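Local coordinates for protein NS6 protease (Murine norovirus 1, PDB 4ASH) that probably acts as a trypsin-like cysteine protease that cleaves the norovirus polyprotein into its mature nonstructural proteins, at residues Gly19-Gly24 / Pro68-Met73; Gly24-Thr29 / Phe57-Phe62. The protein carries 1 engineered substitution. One frame throughout, in Å; residues are numbered along the deposited sequence.

Contact 1: Gly19-Gly24 / Pro68-Met73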
loop_
_atom_site.group_PDB
_atom_site.type_symbol
_atom_site.label_atom_id
_atom_site.label_comp_id
_atom_site.label_asym_id
_atom_site.label_seq_id
_atom_site.Cartn_x
_atom_site.Cartn_y
_atom_site.Cartn_z
ATOM N N GLY A 19 -5.141 5.795 -0.924
ATOM C CA GLY A 19 -4.498 5.029 -1.984
ATOM C C GLY A 19 -3.308 5.815 -2.510
ATOM O O GLY A 19 -3.054 6.946 -2.055
ATOM N N PHE A 20 -2.597 5.236 -3.476
ATOM C CA PHE A 20 -1.318 5.768 -3.936
ATOM C C PHE A 20 -1.203 5.644 -5.440
ATOM O O PHE A 20 -1.425 4.557 -6.000
ATOM C CB PHE A 20 -0.176 4.981 -3.289
ATOM C CG PHE A 20 1.201 5.492 -3.630
ATOM C CD1 PHE A 20 1.659 6.693 -3.110
ATOM C CD2 PHE A 20 2.045 4.767 -4.468
ATOM C CE1 PHE A 20 2.923 7.159 -3.398
ATOM C CE2 PHE A 20 3.312 5.232 -4.763
ATOM C CZ PHE A 20 3.758 6.417 -4.235
ATOM N N TRP A 21 -0.858 6.749 -6.099
ATOM C CA TRP A 21 -0.557 6.712 -7.530
ATOM C C TRP A 21 0.840 6.199 -7.800
ATOM O O TRP A 21 1.825 6.898 -7.569
ATOM C CB TRP A 21 -0.713 8.109 -8.152
ATOM C CG TRP A 21 -2.122 8.564 -8.170
ATOM C CD1 TRP A 21 -2.722 9.407 -7.274
ATOM C CD2 TRP A 21 -3.139 8.175 -9.099
ATOM N NE1 TRP A 21 -4.048 9.577 -7.603
ATOM C CE2 TRP A 21 -4.332 8.826 -8.715
ATOM C CE3 TRP A 21 -3.162 7.328 -10.212
ATOM C CZ2 TRP A 21 -5.534 8.666 -9.409
ATOM C CZ3 TRP A 21 -4.356 7.168 -10.902
ATOM C CH2 TRP A 21 -5.524 7.826 -10.498
ATOM N N VAL A 22 0.924 4.961 -8.283
ATOM C CA VAL A 22 2.204 4.385 -8.685
ATOM C C VAL A 22 2.687 5.072 -9.963
ATOM O O VAL A 22 3.889 5.247 -10.176
ATOM C CB VAL A 22 2.069 2.876 -8.924
ATOM C CG1 VAL A 22 3.412 2.266 -9.372
ATOM C CG2 VAL A 22 1.604 2.202 -7.649
ATOM N N SER A 23 1.740 5.464 -10.806
ATOM C CA SER A 23 2.045 6.196 -12.028
ATOM C C SER A 23 0.835 7.024 -12.351
ATOM O O SER A 23 -0.142 6.998 -11.618
ATOM C CB SER A 23 2.289 5.235 -13.189
ATOM O OG SER A 23 1.080 4.583 -13.566
ATOM N N GLY A 24 0.868 7.746 -13.461
ATOM C CA GLY A 24 -0.311 8.485 -13.855
ATOM C C GLY A 24 -1.494 7.602 -14.207
ATOM O O GLY A 24 -2.634 8.096 -14.273
ATOM N N PRO A 68 -1.164 12.890 -15.051
ATOM C CA PRO A 68 -0.023 12.947 -15.975
ATOM C C PRO A 68 1.178 13.680 -15.368
ATOM O O PRO A 68 2.286 13.592 -15.901
ATOM C CB PRO A 68 -0.582 13.727 -17.167
ATOM C CG PRO A 68 -1.664 14.575 -16.586
ATOM C CD PRO A 68 -2.280 13.744 -15.486
ATOM N N ASP A 69 0.959 14.368 -14.252
ATOM C CA ASP A 69 2.011 15.149 -13.605
ATOM C C ASP A 69 3.013 14.308 -12.817
ATOM O O ASP A 69 3.973 14.843 -12.262
ATOM C CB ASP A 69 1.412 16.231 -12.691
ATOM C CG ASP A 69 0.514 15.660 -11.595
ATOM O OD1 ASP A 69 -0.338 14.803 -11.907
ATOM O OD2 ASP A 69 0.645 16.089 -10.422
ATOM N N ILE A 70 2.804 12.996 -12.764
ATOM C CA ILE A 70 3.653 12.170 -11.921
ATOM C C ILE A 70 4.400 11.103 -12.719
ATOM O O ILE A 70 3.830 10.432 -13.579
ATOM C CB ILE A 70 2.861 11.508 -10.785
ATOM C CG1 ILE A 70 1.860 10.499 -11.346
ATOM C CG2 ILE A 70 2.156 12.552 -9.937
ATOM C CD1 ILE A 70 1.022 9.852 -10.289
ATOM N N PRO A 71 5.696 10.963 -12.451
ATOM C CA PRO A 71 6.455 9.922 -13.148
ATOM C C PRO A 71 6.141 8.538 -12.583
ATOM O O PRO A 71 5.850 8.388 -11.392
ATOM C CB PRO A 71 7.905 10.297 -12.847
ATOM C CG PRO A 71 7.839 10.974 -11.525
ATOM C CD PRO A 71 6.530 11.735 -11.515
ATOM N N ALA A 72 6.198 7.520 -13.436
ATOM C CA ALA A 72 5.980 6.143 -12.977
ATOM C C ALA A 72 7.054 5.715 -11.992
ATOM O O ALA A 72 8.229 6.066 -12.153
ATOM C CB ALA A 72 5.962 5.181 -14.163
ATOM N N MET A 73 6.631 4.939 -10.991
ATOM C CA MET A 73 7.510 4.334 -9.986
ATOM C C MET A 73 7.438 2.834 -10.103
ATOM O O MET A 73 6.475 2.288 -10.646
ATOM C CB MET A 73 7.028 4.689 -8.578
ATOM C CG MET A 73 7.501 6.009 -8.062
ATOM S SD MET A 73 6.709 6.306 -6.467
ATOM C CE MET A 73 7.365 4.999 -5.448
HETATM O O HOH W 1 3.238 8.306 -14.823
#

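Contact 2: Gly24-Thr29 / Phe57-Phe62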
loop_
_atom_site.group_PDB
_atom_site.type_symbol
_atom_site.label_atom_id
_atom_site.label_comp_id
_atom_site.label_asym_id
_atom_site.label_seq_id
_atom_site.Cartn_x
_atom_site.Cartn_y
_atom_site.Cartn_z
ATOM N N GLY A 24 0.868 7.746 -13.461
ATOM C CA GLY A 24 -0.311 8.485 -13.855
ATOM C C GLY A 24 -1.494 7.602 -14.207
ATOM O O GLY A 24 -2.634 8.096 -14.273
ATOM N N HIS A 25 -1.224 6.314 -14.458
ATOM C CA HIS A 25 -2.233 5.346 -14.884
ATOM C C HIS A 25 -2.617 4.351 -13.789
ATOM O O HIS A 25 -3.640 3.687 -13.903
ATOM C CB HIS A 25 -1.712 4.520 -16.081
ATOM C CG HIS A 25 -1.455 5.325 -17.322
ATOM N ND1 HIS A 25 -2.333 5.352 -18.386
ATOM C CD2 HIS A 25 -0.410 6.109 -17.678
ATOM C CE1 HIS A 25 -1.848 6.134 -19.337
ATOM N NE2 HIS A 25 -0.679 6.603 -18.936
ATOM N N VAL A 26 -1.791 4.219 -12.752
ATOM C CA VAL A 26 -1.952 3.104 -11.814
ATOM C C VAL A 26 -2.132 3.604 -10.395
ATOM O O VAL A 26 -1.299 4.347 -9.876
ATOM C CB VAL A 26 -0.756 2.110 -11.858
ATOM C CG1 VAL A 26 -0.903 1.058 -10.767
ATOM C CG2 VAL A 26 -0.670 1.426 -13.214
ATOM N N PHE A 27 -3.233 3.183 -9.781
ATOM C CA PHE A 27 -3.599 3.591 -8.424
ATOM C C PHE A 27 -3.805 2.338 -7.592
ATOM O O PHE A 27 -4.580 1.449 -7.978
ATOM C CB PHE A 27 -4.880 4.427 -8.482
ATOM C CG PHE A 27 -5.310 4.988 -7.150
ATOM C CD1 PHE A 27 -4.677 6.101 -6.616
ATOM C CD2 PHE A 27 -6.356 4.412 -6.451
ATOM C CE1 PHE A 27 -5.078 6.630 -5.402
ATOM C CE2 PHE A 27 -6.762 4.939 -5.224
ATOM C CZ PHE A 27 -6.121 6.047 -4.707
ATOM N N ILE A 28 -3.098 2.246 -6.466
ATOM C CA ILE A 28 -3.200 1.078 -5.601
ATOM C C ILE A 28 -3.796 1.450 -4.239
ATOM O O ILE A 28 -3.629 2.577 -3.763
ATOM C CB ILE A 28 -1.839 0.361 -5.412
ATOM C CG1 ILE A 28 -0.823 1.243 -4.658
ATOM C CG2 ILE A 28 -1.316 -0.119 -6.768
ATOM C CD1 ILE A 28 0.523 0.510 -4.372
ATOM N N THR A 29 -4.493 0.498 -3.622
ATOM C CA THR A 29 -5.137 0.753 -2.334
ATOM C C THR A 29 -5.378 -0.584 -1.624
ATOM O O THR A 29 -5.083 -1.651 -2.160
ATOM C CB THR A 29 -6.480 1.522 -2.515
ATOM O OG1 THR A 29 -7.019 1.897 -1.233
ATOM C CG2 THR A 29 -7.498 0.667 -3.240
ATOM N N PHE A 57 -5.031 -6.482 -1.534
ATOM C CA PHE A 57 -4.382 -5.516 -2.417
ATOM C C PHE A 57 -5.261 -5.239 -3.630
ATOM O O PHE A 57 -5.690 -6.169 -4.309
ATOM C CB PHE A 57 -3.037 -6.070 -2.875
ATOM C CG PHE A 57 -2.171 -5.070 -3.590
ATOM C CD1 PHE A 57 -2.288 -4.878 -4.957
ATOM C CD2 PHE A 57 -1.235 -4.322 -2.886
ATOM C CE1 PHE A 57 -1.474 -3.967 -5.613
ATOM C CE2 PHE A 57 -0.433 -3.396 -3.536
ATOM C CZ PHE A 57 -0.552 -3.223 -4.893
ATOM N N LEU A 58 -5.510 -3.967 -3.925
ATOM C CA LEU A 58 -6.355 -3.613 -5.056
ATOM C C LEU A 58 -5.643 -2.631 -5.990
ATOM O O LEU A 58 -5.075 -1.637 -5.536
ATOM C CB LEU A 58 -7.663 -3.011 -4.530
ATOM C CG LEU A 58 -8.805 -2.816 -5.515
ATOM C CD1 LEU A 58 -9.251 -4.159 -6.072
ATOM C CD2 LEU A 58 -9.957 -2.117 -4.809
ATOM N N LYS A 59 -5.664 -2.912 -7.292
ATOM C CA LYS A 59 -5.004 -2.053 -8.264
ATOM C C LYS A 59 -5.974 -1.635 -9.356
ATOM O O LYS A 59 -6.662 -2.472 -9.942
ATOM C CB LYS A 59 -3.791 -2.767 -8.878
ATOM C CG LYS A 59 -3.080 -1.983 -9.985
ATOM C CD LYS A 59 -1.709 -2.570 -10.279
ATOM C CE LYS A 59 -1.799 -3.983 -10.850
ATOM N NZ LYS A 59 -2.477 -4.010 -12.176
ATOM N N TYR A 60 -6.013 -0.335 -9.619
ATOM C CA TYR A 60 -6.799 0.230 -10.707
ATOM C C TYR A 60 -5.865 0.675 -11.805
ATOM O O TYR A 60 -4.863 1.338 -11.532
ATOM C CB TYR A 60 -7.553 1.468 -10.221
ATOM C CG TYR A 60 -8.583 1.203 -9.161
ATOM C CD1 TYR A 60 -8.211 1.063 -7.832
ATOM C CD2 TYR A 60 -9.926 1.144 -9.478
ATOM C CE1 TYR A 60 -9.160 0.837 -6.843
ATOM C CE2 TYR A 60 -10.883 0.920 -8.496
ATOM C CZ TYR A 60 -10.489 0.767 -7.182
ATOM O OH TYR A 60 -11.435 0.565 -6.193
ATOM N N TYR A 61 -6.185 0.306 -13.042
ATOM C CA TYR A 61 -5.432 0.782 -14.189
ATOM C C TYR A 61 -6.323 1.608 -15.117
ATOM O O TYR A 61 -7.362 1.134 -15.585
ATOM C CB TYR A 61 -4.797 -0.387 -14.960
ATOM C CG TYR A 61 -4.228 0.069 -16.291
ATOM C CD1 TYR A 61 -3.001 0.721 -16.356
ATOM C CD2 TYR A 61 -4.947 -0.090 -17.466
ATOM C CE1 TYR A 61 -2.490 1.179 -17.568
ATOM C CE2 TYR A 61 -4.444 0.361 -18.682
ATOM C CZ TYR A 61 -3.218 0.992 -18.726
ATOM O OH TYR A 61 -2.715 1.428 -19.932
ATOM N N PHE A 62 -5.901 2.840 -15.382
ATOM C CA PHE A 62 -6.659 3.765 -16.215
ATOM C C PHE A 62 -6.013 3.856 -17.588
ATOM O O PHE A 62 -4.837 4.188 -17.702
ATOM C CB PHE A 62 -6.704 5.152 -15.558
ATOM C CG PHE A 62 -7.422 5.172 -14.236
ATOM C CD1 PHE A 62 -6.760 4.813 -13.071
ATOM C CD2 PHE A 62 -8.760 5.548 -14.159
ATOM C CE1 PHE A 62 -7.409 4.822 -11.844
ATOM C CE2 PHE A 62 -9.415 5.554 -12.943
ATOM C CZ PHE A 62 -8.740 5.185 -11.786
#

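Contact 1: Gly19-Gly24 / Pro68-Met73
The carbonyl oxygen of Val22 accepts the amide N-H of Met73, with N 2.9 Å from O and the donor lying nearly in line with the carbonyl bond; the guanidinium of Arg10 adds a weak second bond to the same oxygen. Val22 CG1 lies against Met73 O, 3.3 Å away. Met73 carries its sulfur to Phe20: SD lies in the ring plane, at the edge, 3.7 Å from CZ, a Met-aromatic contact in which the two side chains cross at about a right angle. The extended chi2 (175°) carries this polarisable sulfur out to the ring hydrogens; the bend at chi3 turns only CE, which lies 4.1 Å from Phe20 CZ. In this trypsin-like fold the 68-73 segment belongs to the link between the two sheets, and Phe20, Val22 and Met73 all also touch Val155 on strand 152-162. Further along, Ile70 CG1 lies between the backbone N and carbonyl carbon (chi1 66°), and CD1 at the end of the branch packs tightly on Trp21 CB at 3.3 Å; CG1 itself lies 3.6 Å from Gly24 N. That amide donates to a water, 2.8 Å from N; the water's link to Ile70 O is unusually short, and its geometry doubtful. Small side chains suit the close backbone approach beside it, where Ser23 CB meets Ala72 CB at 3.8 Å, while Ser23 OG turns back to bond His25 N.

Contact 2: Gly24-Thr29 / Phe57-Phe62
Strand Val26-Thr29 runs antiparallel to strand Phe57-Phe62, their directions 162° apart and their axes 4.7 Å apart at the closest, with Phe27-Tyr60 and Thr29-Leu58 as hydrogen-bonded pairs and Val26-Tyr61 and Ile28-Lys59 as non-hydrogen-bonded ones. The Tyr60 N-H to Phe27 O bond is almost straight. At the start of strand 26-29, His25 O accepts Phe62 N, and the imidazole supplies the other bond: ND1 donates to Phe62 O at 2.8 Å, the oxygen lying in the ring plane. A histidine suits this place because its ring N-H extends the pairing. Chi1 of -64° sets CG 3.6 Å from Phe62 O, and the turn of the ring about chi2 faces ND1 to that oxygen. His25 CB rests 3.7 Å from Tyr61 CE1; the two ring planes are inclined by only 16°, but with centroids 5.9 Å apart they are too offset for a real stack. On the face carrying Val26, Ile28, Lys59 and Tyr61, the beta-branched Val26 sets CG1 3.7 Å from Lys59 CD, using the aliphatic part of the lysine. Ile28 CG2 packs 3.7 Å from Phe57 CZ. On the face of Phe27, Thr29, Leu58 and Tyr60, Phe27 and Tyr60 lie side by side, CD2 4.1 Å from CD1, and Thr29 CG2 meets the edge of the Tyr60 ring while its hydroxyl bonds Trp18 O. Phe27 also meets the rings of Phe14, Trp21 and Phe42. Within the five-stranded antiparallel sheet, strand 17-21 flanks 26-30 and strand 49-54 flanks 57-62, while Ile28 and Phe57 reach Val158 of strand 152-162 in the other sheet.

Overall arrangement
Both contacts involve the same five-stranded sheet, contact 1 through strand 17-21 and contact 2 through strands 26-30 and 57-62. They share Gly24, and strands 17-21 and 26-30 are neighbours, joined by a probable hydrogen bond from Phe20 N to Ile28 O (2.9 Å). Contact 2 is buried and regular, built from a repeating ladder of backbone bonds and aromatic side chains on both faces. Contact 1 is partly buried, with exposed residues on the loop side, and irregular: one direct backbone bond, a water and a few apolar touches hold a loop to the end of a strand. The two also meet where Gly19 CA packs against Phe27 CZ. Thus contact 2 forms part of the sheet itself, whereas contact 1 joins that sheet to the segment leading to the second.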